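Local structure of aminoglycoside N(3)-acetyltransferase III (Serratia marcescens, 7LAO) at residues I24-S29 with G100-F105. The protein catalyses transfer of an acetyl group from acetyl-CoA to the 3-amino group of 2-deoxystreptamine antibiotics, giving resistance to gentamicin, kanamycin, tobramycin, neomycin and apramycin. Sequence-based numbering, arbitrary orientation.
Sequences IMVHAS and GLLNRF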
loop_
_atom_site.group_PDB
_atom_site.type_symbol
_atom_site.label_atom_id
_atom_site.label_comp_id
_atom_site.label_asym_id
_atom_site.label_seq_id
_atom_site.Cartn_x
_atom_site.Cartn_y
_atom_site.Cartn_z
ATOM N N ILE A 24 8.982 5.729 4.643
ATOM C CA ILE A 24 8.042 6.300 3.695
ATOM C C ILE A 24 7.334 5.169 2.956
ATOM O O ILE A 24 7.983 4.330 2.322
ATOM C CB ILE A 24 8.779 7.223 2.708
ATOM C CG1 ILE A 24 9.495 8.308 3.513
ATOM C CG2 ILE A 24 7.769 7.894 1.735
ATOM C CD1 ILE A 24 8.554 9.208 4.237
ATOM N N MET A 25 6.022 5.172 2.985
ATOM C CA MET A 25 5.243 4.345 2.076
ATOM C C MET A 25 4.789 5.244 0.930
ATOM O O MET A 25 4.106 6.256 1.164
ATOM C CB MET A 25 4.039 3.730 2.778
ATOM C CG MET A 25 3.186 2.825 1.873
ATOM S SD MET A 25 2.088 1.695 2.875
ATOM C CE MET A 25 1.210 0.852 1.542
ATOM N N VAL A 26 5.140 4.861 -0.306
ATOM C CA VAL A 26 4.889 5.703 -1.483
ATOM C C VAL A 26 3.741 5.130 -2.304
ATOM O O VAL A 26 3.743 3.940 -2.643
ATOM C CB VAL A 26 6.155 5.809 -2.360
ATOM C CG1 VAL A 26 6.001 6.865 -3.507
ATOM C CG2 VAL A 26 7.406 6.050 -1.527
ATOM N N HIS A 27 2.812 5.998 -2.720
ATOM C CA HIS A 27 1.852 5.656 -3.768
ATOM C C HIS A 27 2.062 6.675 -4.874
ATOM O O HIS A 27 1.944 7.869 -4.624
ATOM C CB HIS A 27 0.398 5.714 -3.269
ATOM C CG HIS A 27 0.169 4.969 -1.986
ATOM N ND1 HIS A 27 -0.119 3.619 -1.949
ATOM C CD2 HIS A 27 0.205 5.380 -0.695
ATOM C CE1 HIS A 27 -0.252 3.231 -0.694
ATOM N NE2 HIS A 27 -0.059 4.278 0.088
ATOM N N ALA A 28 2.383 6.224 -6.072
ATOM C CA ALA A 28 2.720 7.205 -7.112
ATOM C C ALA A 28 1.909 6.995 -8.378
ATOM O O ALA A 28 1.525 5.870 -8.713
ATOM C CB ALA A 28 4.205 7.168 -7.495
ATOM N N SER A 29 1.645 8.104 -9.078
ATOM C CA SER A 29 1.370 8.069 -10.515
ATOM C C SER A 29 2.578 8.692 -11.202
ATOM O O SER A 29 2.800 9.909 -11.114
ATOM C CB SER A 29 0.101 8.810 -10.917
ATOM O OG SER A 29 0.225 9.152 -12.309
ATOM N N GLY A 100 0.750 1.169 -9.322
ATOM C CA GLY A 100 1.803 2.008 -9.881
ATOM C C GLY A 100 3.053 1.275 -10.347
ATOM O O GLY A 100 3.497 0.292 -9.740
ATOM N N LEU A 101 3.664 1.797 -11.414
ATOM C CA LEU A 101 4.870 1.197 -11.961
ATOM C C LEU A 101 6.047 1.281 -10.996
ATOM O O LEU A 101 7.014 0.528 -11.139
ATOM C CB LEU A 101 5.211 1.884 -13.282
ATOM C CG LEU A 101 6.471 1.447 -14.031
ATOM C CD1 LEU A 101 6.470 -0.076 -14.196
ATOM C CD2 LEU A 101 6.632 2.181 -15.391
ATOM N N LEU A 102 5.993 2.198 -10.035
ATOM C CA LEU A 102 7.090 2.365 -9.095
ATOM C C LEU A 102 7.353 1.103 -8.276
ATOM O O LEU A 102 8.507 0.842 -7.908
ATOM C CB LEU A 102 6.794 3.523 -8.145
ATOM C CG LEU A 102 7.983 3.991 -7.304
ATOM C CD1 LEU A 102 8.997 4.571 -8.269
ATOM C CD2 LEU A 102 7.504 5.079 -6.330
ATOM N N ASN A 103 6.318 0.329 -7.940
ATOM C CA ASN A 103 6.595 -0.842 -7.078
ATOM C C ASN A 103 7.496 -1.867 -7.779
ATOM O O ASN A 103 8.287 -2.577 -7.124
ATOM C CB ASN A 103 5.283 -1.473 -6.618
ATOM C CG ASN A 103 4.547 -0.579 -5.625
ATOM O OD1 ASN A 103 5.177 0.012 -4.743
ATOM N ND2 ASN A 103 3.223 -0.419 -5.806
ATOM N N ARG A 104 7.432 -1.936 -9.105
ATOM C CA ARG A 104 8.362 -2.790 -9.826
ATOM C C ARG A 104 9.798 -2.332 -9.599
ATOM O O ARG A 104 10.696 -3.153 -9.478
ATOM C CB ARG A 104 8.003 -2.808 -11.307
ATOM C CG ARG A 104 9.068 -3.404 -12.219
ATOM C CD ARG A 104 8.630 -3.386 -13.686
ATOM N NE ARG A 104 9.752 -3.744 -14.529
ATOM C CZ ARG A 104 9.641 -4.136 -15.786
ATOM N NH1 ARG A 104 8.440 -4.235 -16.330
ATOM N NH2 ARG A 104 10.725 -4.457 -16.489
ATOM N N PHE A 105 10.029 -1.021 -9.487
ATOM C CA PHE A 105 11.395 -0.529 -9.325
ATOM C C PHE A 105 11.865 -0.478 -7.879
ATOM O O PHE A 105 13.077 -0.529 -7.625
ATOM C CB PHE A 105 11.513 0.845 -9.981
ATOM C CG PHE A 105 11.459 0.759 -11.486
ATOM C CD1 PHE A 105 10.243 0.849 -12.156
ATOM C CD2 PHE A 105 12.607 0.491 -12.215
ATOM C CE1 PHE A 105 10.188 0.715 -13.540
ATOM C CE2 PHE A 105 12.557 0.367 -13.605
ATOM C CZ PHE A 105 11.353 0.468 -14.255
HETATM O O HOH W 1 5.025 2.677 -4.968
HETATM O O HOH W 2 2.163 1.534 -3.207
HETATM O O HOH W 3 3.973 4.179 -9.446
#
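Leu102 reaches from near the beginning of helix 102-108 to Val26 and Ala28, two alternate residues on one face of strand 23-28. Its CB passes 4.5 Å from Ala28 CB. CG stands anti to the backbone N (chi1 -168°), which carries the branch point past Ala28 toward Val26, and there the chain forks. CD1 turns away from Ala28, while CD2 makes the direct contact, 3.7 Å from Val26 CG1 and 4.1 Å from Ala28 CB. Val26 meets it with the methyl that lies anti to its own backbone N, and the two branched side chains cross at about a right angle. A short alanine and a beta-branched valine suit this face: one lets the leucine come close to the sheet, the other offers it a methyl. Val44 of helix 40-51 also touches Leu102, so the leucine joins strand and helix in one apolar cluster.

Beside this cluster the link is through water. Val26 O is 2.9 Å from water 1, which also meets Asn103 OD1 at 2.7 Å; water 2 donates to the same carbonyl and weakly accepts from Asn103 ND2. Asparagine suits this place because its amide presents an acceptor and a donor side by side. Farther along, water 3 donates to Ala28 O and accepts from the backbone N of Leu102 at 2.9 Å. Gly100 brings its CA to 4.0 Å from Ala28 O; at its backbone angles, with positive phi, a CB would press against the preceding carbonyl and run into Ala28 O, so glycine fits.

No direct hydrogen bond joins the two segments. Between them lie a small methyl contact and three bridging waters, which serve strand carbonyls, the Asn103 amide and Leu102 N in a partly buried contact.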